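Long-range contacts in two-domain protein containing predicted PHP-like metal-dependent phosphoesterase (Bacteroides vulgatus ATCC 8482, PDB 3E38), which binds three zinc ions in a PHP-like domain and is probably a metal-dependent phosphoesterase, perhaps an exonuclease acting on DNA and RNA: residues D22-L33 with I190-P198; L87-T95 with N104-L114. All coordinates share one frame; numbering follows the deposited sequence.

Contact 1: residues D22-L33 with I190-P198. With ZN (zinc ion), chain I; ZN (zinc ion), chain J.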
# COMPACT_ATOMS: atom_id res chain seq x y z
N ASP B 22 -12.82 15.03 -15.64
CA ASP B 22 -12.82 15.90 -14.44
C ASP B 22 -13.01 17.34 -14.90
O ASP B 22 -12.10 17.98 -15.45
CB ASP B 22 -11.54 15.72 -13.63
CG ASP B 22 -11.61 16.34 -12.25
OD1 ASP B 22 -12.69 16.84 -11.90
OD2 ASP B 22 -10.57 16.29 -11.53
N PHE B 23 -14.22 17.85 -14.69
CA PHE B 23 -14.60 19.14 -15.26
C PHE B 23 -14.47 20.32 -14.31
O PHE B 23 -15.08 21.36 -14.51
CB PHE B 23 -16.06 19.05 -15.75
CG PHE B 23 -16.29 18.04 -16.85
CD1 PHE B 23 -15.62 18.15 -18.06
CD2 PHE B 23 -17.21 17.03 -16.71
CE1 PHE B 23 -15.85 17.28 -19.07
CE2 PHE B 23 -17.45 16.14 -17.73
CZ PHE B 23 -16.76 16.26 -18.90
N HIS B 24 -13.71 20.12 -13.26
CA HIS B 24 -13.61 21.13 -12.19
C HIS B 24 -12.36 20.94 -11.35
O HIS B 24 -12.20 19.99 -10.60
CB HIS B 24 -14.85 21.00 -11.30
CG HIS B 24 -15.03 22.10 -10.31
ND1 HIS B 24 -16.25 22.35 -9.72
CD2 HIS B 24 -14.19 23.06 -9.87
CE1 HIS B 24 -16.15 23.39 -8.92
NE2 HIS B 24 -14.91 23.84 -8.98
N MSE B 25 -11.46 21.88 -11.52
CA MSE B 25 -10.22 21.86 -10.78
C MSE B 25 -9.55 23.21 -10.84
O MSE B 25 -9.92 24.06 -11.65
CB MSE B 25 -9.32 20.78 -11.36
CG MSE B 25 -8.83 21.06 -12.74
SE MSE B 25 -7.92 19.52 -13.53
CE MSE B 25 -9.40 18.32 -13.45
N HIS B 26 -8.50 23.32 -10.03
CA HIS B 26 -7.76 24.57 -9.81
C HIS B 26 -6.27 24.50 -9.75
O HIS B 26 -5.70 23.48 -9.43
CB HIS B 26 -8.24 25.18 -8.50
CG HIS B 26 -9.71 25.42 -8.48
ND1 HIS B 26 -10.29 26.60 -8.88
CD2 HIS B 26 -10.73 24.60 -8.13
CE1 HIS B 26 -11.60 26.51 -8.74
NE2 HIS B 26 -11.89 25.30 -8.27
N SER B 27 -5.66 25.62 -10.14
CA SER B 27 -4.20 25.79 -10.13
C SER B 27 -3.88 27.07 -9.36
O SER B 27 -4.76 27.72 -8.84
CB SER B 27 -3.59 25.86 -11.53
OG SER B 27 -3.77 27.13 -12.20
N VAL B 28 -2.61 27.39 -9.28
CA VAL B 28 -2.16 28.57 -8.56
C VAL B 28 -2.65 29.90 -9.21
O VAL B 28 -2.38 31.00 -8.69
CB VAL B 28 -0.57 28.62 -8.49
CG1 VAL B 28 -0.03 27.57 -7.53
CG2 VAL B 28 0.03 28.50 -9.86
N PHE B 29 -3.34 29.76 -10.35
CA PHE B 29 -3.83 30.90 -11.14
C PHE B 29 -5.18 31.32 -10.59
O PHE B 29 -5.75 32.33 -10.97
CB PHE B 29 -3.78 30.61 -12.65
CG PHE B 29 -2.38 30.78 -13.24
CD1 PHE B 29 -1.45 29.78 -13.18
CD2 PHE B 29 -2.03 31.94 -13.89
CE1 PHE B 29 -0.18 29.95 -13.69
CE2 PHE B 29 -0.75 32.13 -14.39
CZ PHE B 29 0.17 31.11 -14.31
N SER B 30 -5.66 30.52 -9.63
CA SER B 30 -6.76 30.92 -8.72
C SER B 30 -6.29 30.51 -7.33
O SER B 30 -5.24 30.97 -6.91
CB SER B 30 -8.19 30.39 -9.04
OG SER B 30 -8.22 29.02 -9.33
N ASP B 31 -7.03 29.61 -6.70
CA ASP B 31 -6.77 29.17 -5.29
C ASP B 31 -6.21 27.76 -5.20
O ASP B 31 -6.03 27.20 -4.15
CB ASP B 31 -8.03 29.34 -4.39
CG ASP B 31 -9.20 28.46 -4.81
OD1 ASP B 31 -9.15 27.97 -5.94
OD2 ASP B 31 -10.19 28.27 -4.03
N GLY B 32 -5.93 27.19 -6.35
CA GLY B 32 -5.24 25.90 -6.42
C GLY B 32 -3.80 26.02 -5.94
O GLY B 32 -3.26 27.11 -5.82
N LEU B 33 -3.14 24.88 -5.76
CA LEU B 33 -1.79 24.88 -5.15
C LEU B 33 -0.70 24.31 -5.99
O LEU B 33 0.43 24.16 -5.52
CB LEU B 33 -1.83 24.17 -3.78
CG LEU B 33 -2.52 24.90 -2.64
CD1 LEU B 33 -2.80 23.93 -1.55
CD2 LEU B 33 -1.67 26.14 -2.10
N ILE B 190 -23.25 15.38 -12.89
CA ILE B 190 -21.81 15.62 -12.94
C ILE B 190 -21.06 15.23 -11.68
O ILE B 190 -21.52 15.38 -10.57
CB ILE B 190 -21.48 17.12 -13.19
CG1 ILE B 190 -22.00 17.60 -14.54
CG2 ILE B 190 -19.93 17.34 -13.21
CD1 ILE B 190 -21.25 17.02 -15.73
N GLY B 191 -19.83 14.79 -11.87
CA GLY B 191 -18.98 14.51 -10.74
C GLY B 191 -17.55 14.95 -10.98
O GLY B 191 -16.94 14.59 -11.98
N THR B 192 -17.04 15.72 -10.03
CA THR B 192 -15.71 16.31 -10.18
C THR B 192 -14.89 16.29 -8.91
O THR B 192 -15.38 15.98 -7.85
CB THR B 192 -15.81 17.75 -10.66
OG1 THR B 192 -16.31 18.53 -9.58
CG2 THR B 192 -16.78 17.87 -11.83
N SER B 193 -13.62 16.62 -9.07
CA SER B 193 -12.68 16.62 -7.97
C SER B 193 -12.72 17.96 -7.26
O SER B 193 -12.76 18.03 -6.06
CB SER B 193 -11.24 16.33 -8.42
OG SER B 193 -10.67 17.39 -9.16
N ASP B 194 -12.74 19.04 -8.03
CA ASP B 194 -12.66 20.36 -7.43
C ASP B 194 -11.31 20.45 -6.71
O ASP B 194 -11.13 21.12 -5.69
CB ASP B 194 -13.85 20.62 -6.48
CG ASP B 194 -14.08 22.11 -6.24
OD1 ASP B 194 -13.19 22.89 -6.67
OD2 ASP B 194 -15.14 22.51 -5.66
N ILE B 195 -10.34 19.75 -7.29
CA ILE B 195 -8.98 19.67 -6.70
C ILE B 195 -8.25 20.99 -6.62
O ILE B 195 -8.21 21.73 -7.57
CB ILE B 195 -8.11 18.58 -7.42
CG1 ILE B 195 -6.85 18.31 -6.61
CG2 ILE B 195 -7.88 18.92 -8.91
CD1 ILE B 195 -7.15 17.47 -5.33
N HIS B 196 -7.71 21.28 -5.42
CA HIS B 196 -6.84 22.46 -5.14
C HIS B 196 -5.44 22.00 -4.79
O HIS B 196 -4.44 22.53 -5.26
CB HIS B 196 -7.36 23.35 -4.02
CG HIS B 196 -8.67 24.03 -4.32
ND1 HIS B 196 -9.84 23.33 -4.54
CD2 HIS B 196 -9.01 25.34 -4.42
CE1 HIS B 196 -10.84 24.17 -4.77
NE2 HIS B 196 -10.36 25.40 -4.68
N GLN B 197 -5.38 20.96 -3.97
CA GLN B 197 -4.11 20.40 -3.51
C GLN B 197 -3.51 19.53 -4.59
O GLN B 197 -4.13 19.31 -5.60
CB GLN B 197 -4.36 19.51 -2.29
CG GLN B 197 -4.86 20.19 -1.06
CD GLN B 197 -3.78 20.96 -0.32
OE1 GLN B 197 -2.59 20.87 -0.64
NE2 GLN B 197 -4.20 21.74 0.66
N PRO B 198 -2.27 19.07 -4.40
CA PRO B 198 -1.85 17.98 -5.30
C PRO B 198 -2.87 16.81 -5.16
O PRO B 198 -3.51 16.66 -4.11
CB PRO B 198 -0.43 17.62 -4.79
CG PRO B 198 0.07 18.95 -4.19
CD PRO B 198 -1.18 19.54 -3.54
ZN ZN I . -13.95 25.09 -7.47
ZN ZN J . -11.35 27.24 -4.97
O HOH W 1 -15.86 25.11 -6.55

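Contact 2: residues L87-T95 with N104-L114. With ZN (zinc ion), chain I; ZN (zinc ion), chain H.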
# COMPACT_ATOMS: atom_id res chain seq x y z
N LEU B 87 -7.57 15.65 -23.46
CA LEU B 87 -8.49 16.64 -24.03
C LEU B 87 -8.70 17.74 -23.03
O LEU B 87 -9.06 17.47 -21.88
CB LEU B 87 -9.87 16.02 -24.40
CG LEU B 87 -9.93 14.90 -25.47
CD1 LEU B 87 -11.34 14.30 -25.58
CD2 LEU B 87 -9.44 15.36 -26.85
N LEU B 88 -8.51 18.98 -23.49
CA LEU B 88 -8.55 20.16 -22.63
C LEU B 88 -9.70 21.09 -22.98
O LEU B 88 -9.69 21.78 -23.97
CB LEU B 88 -7.18 20.86 -22.70
CG LEU B 88 -6.74 22.01 -21.81
CD1 LEU B 88 -6.58 21.63 -20.36
CD2 LEU B 88 -5.42 22.52 -22.35
N ILE B 89 -10.67 21.09 -22.10
CA ILE B 89 -11.89 21.90 -22.20
C ILE B 89 -11.62 23.18 -21.39
O ILE B 89 -11.33 23.15 -20.19
CB ILE B 89 -13.09 21.11 -21.63
CG1 ILE B 89 -13.22 19.77 -22.35
CG2 ILE B 89 -14.45 21.92 -21.62
CD1 ILE B 89 -14.08 18.76 -21.56
N LYS B 90 -11.67 24.29 -22.09
CA LYS B 90 -11.54 25.61 -21.49
C LYS B 90 -12.77 25.87 -20.61
O LYS B 90 -13.92 25.65 -20.99
CB LYS B 90 -11.41 26.67 -22.57
CG LYS B 90 -11.43 28.10 -21.99
CD LYS B 90 -11.31 29.18 -23.08
CE LYS B 90 -9.86 29.58 -23.36
NZ LYS B 90 -9.32 30.39 -22.25
N GLY B 91 -12.50 26.34 -19.40
CA GLY B 91 -13.59 26.64 -18.49
C GLY B 91 -13.13 27.50 -17.36
O GLY B 91 -11.91 27.77 -17.19
N SER B 92 -14.15 27.87 -16.61
CA SER B 92 -14.04 28.75 -15.46
C SER B 92 -15.16 28.57 -14.48
O SER B 92 -16.29 28.13 -14.81
CB SER B 92 -14.06 30.23 -15.89
OG SER B 92 -12.97 30.58 -16.74
N GLU B 93 -14.84 29.04 -13.28
CA GLU B 93 -15.74 29.01 -12.14
C GLU B 93 -16.23 30.38 -11.70
O GLU B 93 -15.48 31.20 -11.14
CB GLU B 93 -15.10 28.28 -10.94
CG GLU B 93 -16.16 28.01 -9.88
CD GLU B 93 -15.66 27.28 -8.68
OE1 GLU B 93 -14.44 27.03 -8.43
OE2 GLU B 93 -16.54 26.90 -7.98
N ILE B 94 -17.52 30.58 -11.93
CA ILE B 94 -18.25 31.82 -11.58
C ILE B 94 -18.60 31.56 -10.14
O ILE B 94 -19.40 30.70 -9.80
CB ILE B 94 -19.50 32.08 -12.45
CG1 ILE B 94 -19.14 32.04 -13.93
CG2 ILE B 94 -20.18 33.38 -12.07
CD1 ILE B 94 -20.37 31.85 -14.88
N THR B 95 -17.89 32.30 -9.30
CA THR B 95 -17.87 32.16 -7.88
C THR B 95 -18.60 33.32 -7.26
O THR B 95 -18.11 34.45 -7.25
CB THR B 95 -16.38 32.18 -7.37
OG1 THR B 95 -15.53 31.36 -8.21
CG2 THR B 95 -16.29 31.73 -5.94
N ASN B 104 -19.89 26.35 -12.83
CA ASN B 104 -18.86 26.22 -13.84
C ASN B 104 -19.45 26.37 -15.22
O ASN B 104 -20.51 25.86 -15.52
CB ASN B 104 -18.10 24.92 -13.75
CG ASN B 104 -16.96 24.98 -12.77
OD1 ASN B 104 -16.90 25.87 -11.93
ND2 ASN B 104 -16.04 24.05 -12.89
N ALA B 105 -18.73 27.15 -16.02
CA ALA B 105 -19.00 27.40 -17.43
C ALA B 105 -17.87 26.70 -18.16
O ALA B 105 -16.71 27.08 -18.01
CB ALA B 105 -19.00 28.90 -17.72
N ILE B 106 -18.20 25.64 -18.89
CA ILE B 106 -17.19 24.94 -19.68
C ILE B 106 -17.55 25.02 -21.17
O ILE B 106 -18.65 25.40 -21.59
CB ILE B 106 -16.88 23.49 -19.17
CG1 ILE B 106 -18.06 22.55 -19.40
CG2 ILE B 106 -16.50 23.53 -17.65
CD1 ILE B 106 -17.78 21.11 -19.09
N PHE B 107 -16.52 24.73 -21.95
CA PHE B 107 -16.59 24.86 -23.41
C PHE B 107 -16.61 26.34 -23.78
O PHE B 107 -17.18 26.77 -24.76
CB PHE B 107 -17.72 24.03 -24.03
CG PHE B 107 -17.41 22.55 -24.05
CD1 PHE B 107 -16.50 22.06 -24.95
CD2 PHE B 107 -17.93 21.69 -23.11
CE1 PHE B 107 -16.19 20.75 -24.96
CE2 PHE B 107 -17.64 20.35 -23.11
CZ PHE B 107 -16.76 19.87 -24.04
N LEU B 108 -15.98 27.11 -22.94
CA LEU B 108 -15.78 28.53 -23.24
C LEU B 108 -14.77 28.70 -24.34
O LEU B 108 -13.93 27.82 -24.59
CB LEU B 108 -15.22 29.29 -22.01
CG LEU B 108 -16.23 29.37 -20.85
CD1 LEU B 108 -15.64 30.08 -19.64
CD2 LEU B 108 -17.56 30.02 -21.28
N SER B 109 -14.85 29.87 -24.97
CA SER B 109 -13.87 30.29 -25.99
C SER B 109 -12.96 31.36 -25.39
O SER B 109 -11.78 31.49 -25.75
CB SER B 109 -14.57 30.80 -27.25
OG SER B 109 -15.37 31.92 -26.97
N ASP B 110 -13.49 32.07 -24.41
CA ASP B 110 -12.75 33.13 -23.73
C ASP B 110 -13.29 33.35 -22.31
O ASP B 110 -14.49 33.61 -22.09
CB ASP B 110 -12.83 34.41 -24.62
CG ASP B 110 -12.02 35.57 -24.09
OD1 ASP B 110 -11.38 35.46 -23.02
OD2 ASP B 110 -12.02 36.61 -24.74
N SER B 111 -12.39 33.21 -21.34
CA SER B 111 -12.74 33.29 -19.91
C SER B 111 -12.95 34.71 -19.40
O SER B 111 -13.84 34.99 -18.58
CB SER B 111 -11.69 32.57 -19.04
OG SER B 111 -11.76 31.14 -19.24
N ASN B 112 -12.18 35.61 -19.99
CA ASN B 112 -12.13 37.02 -19.58
C ASN B 112 -13.47 37.74 -19.47
O ASN B 112 -13.70 38.49 -18.52
CB ASN B 112 -11.24 37.80 -20.53
CG ASN B 112 -9.79 37.57 -20.24
OD1 ASN B 112 -9.44 37.25 -19.10
ND2 ASN B 112 -8.94 37.74 -21.24
N PRO B 113 -14.34 37.54 -20.45
CA PRO B 113 -15.61 38.24 -20.40
C PRO B 113 -16.50 37.84 -19.24
O PRO B 113 -17.49 38.52 -18.97
CB PRO B 113 -16.28 37.83 -21.73
CG PRO B 113 -15.18 37.50 -22.62
CD PRO B 113 -14.06 36.99 -21.78
N LEU B 114 -16.15 36.73 -18.57
CA LEU B 114 -16.97 36.25 -17.43
C LEU B 114 -16.78 37.12 -16.16
O LEU B 114 -17.55 37.08 -15.20
CB LEU B 114 -16.74 34.76 -17.11
CG LEU B 114 -17.47 33.79 -18.04
CD1 LEU B 114 -17.16 34.08 -19.53
CD2 LEU B 114 -17.13 32.33 -17.62
ZN ZN I . -13.95 25.09 -7.47
ZN ZN H . -16.77 26.50 -5.83
O HOH W 2 -9.33 29.62 -19.35
O HOH W 1 -15.86 25.11 -6.55

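Contact 1: residues D22-L33 with I190-P198
The Asp-194 carboxylate runs alongside the His-24 ring and lies over one face, toward its rim, with the two planes 34° apart. His-24 swings its ring away from its own backbone N (chi1 -170°), and NE2 converges with Asp-194 OD1 on one zinc, at 2.2 Å and 2.5 Å. His-26 NE2 binds the same ion, and Glu-93 completes the protein ligands. This is the metal site of the PHP-like domain, its His-X-His pair carried, as in the PHP family, on the loop after strand 17-22. Beside it His-26 and His-196 form an offset stack, centroids 4.3 Å apart and planes at 24°, with His-196 NE2 over one face of His-26. That NE2 holds a second zinc, which Asp-31 grips with both carboxylate oxygens and His-56 also binds. Backbone bonds tie the loops together, among them His-26 N to Ile-195 O at 2.9 Å. Next to them, Asp-22 takes Ser-193 N on OD1 (3.0 Å) and the Ser-193 hydroxyl on the syn lone pair of OD2 (2.6 Å), while Arg-211 pairs with OD2. With an alanine here, Ser-193 would probably lose both acceptors and Arg-211 this salt bridge, letting the turn that carries Asp-194 shift. Behind the metals, Glu-167 on ND1 would probably polarise His-24 toward its zinc, whereas His-26 is oriented by a neutral hydroxyl, Ser-30 OG, in its ring plane.

Contact 2: residues L87-T95 with N104-L114
Glu-93 and Asn-104 face each other as a non-hydrogen-bonded pair of antiparallel strands, the carboxylate and amide planes 79° apart. The amide oxygen comes up against the aliphatic stem of the glutamate, Asn-104 OD1 lying 3.1 Å from Glu-93 CG. Extended beyond CG (chi2 179°), Glu-93 carries its carboxylate to two zinc ions and bridges them: OE1 binds one and OE2 the other, each at 2.2 Å, and a water joins the same two metals. Asn-136 donates to Asn-104 OD1, so the amide is held from outside the hairpin. Behind this first shell, Ser-92 and Ala-105 make the hydrogen-bonded pair, with Ala-105 N to Ser-92 O nearly straight at 2.9 Å. Strands 87-95 and 102-106 thus form a beta hairpin within the mixed sheet of the PHP-like domain, and its Glu-93 face looks into the metal site. Gly-91 sits opposite Ile-106, where a side chain would run into Ile-106 CG2. Farther along, Lys-90 O accepts Leu-108 N at 3.2 Å and, weakly, Phe-107 N. Ile-89 drops its CG2 over the centre of the Phe-107 ring, 3.6 Å from the centroid, a CH-pi contact; Leu-230 and Arg-227 of helix 223-231 also meet that ring. On the opposite face Ser-92 OG lies 2.8 Å from Ser-111 OG, and a water joins the latter to Lys-90 NZ, which also bonds Asn-71. Ile-94 CG1 and Ser-92 CB pack against Leu-114 CD2.

Both contacts are largely buried and meet at one zinc, which takes His-24, His-26 and Asp-194 from contact 1 and Glu-93 from contact 2. Contact 1 joins loops that follow strands 17-22 and 188-192, and its chemistry is mainly metal ligation, stacked imidazoles and an acidic anchor. Contact 2 pairs neighbouring strands of the same sheet, so regular backbone bonds and apolar packing dominate, and Glu-93 alone of its residues reaches metal. Their places differ at the margins too: Leu-33 and Pro-198 of contact 1 touch a second subunit, whereas contact 2 meets no other chain and reaches solvent at Ser-109. Asn-104 packs against His-24 between them.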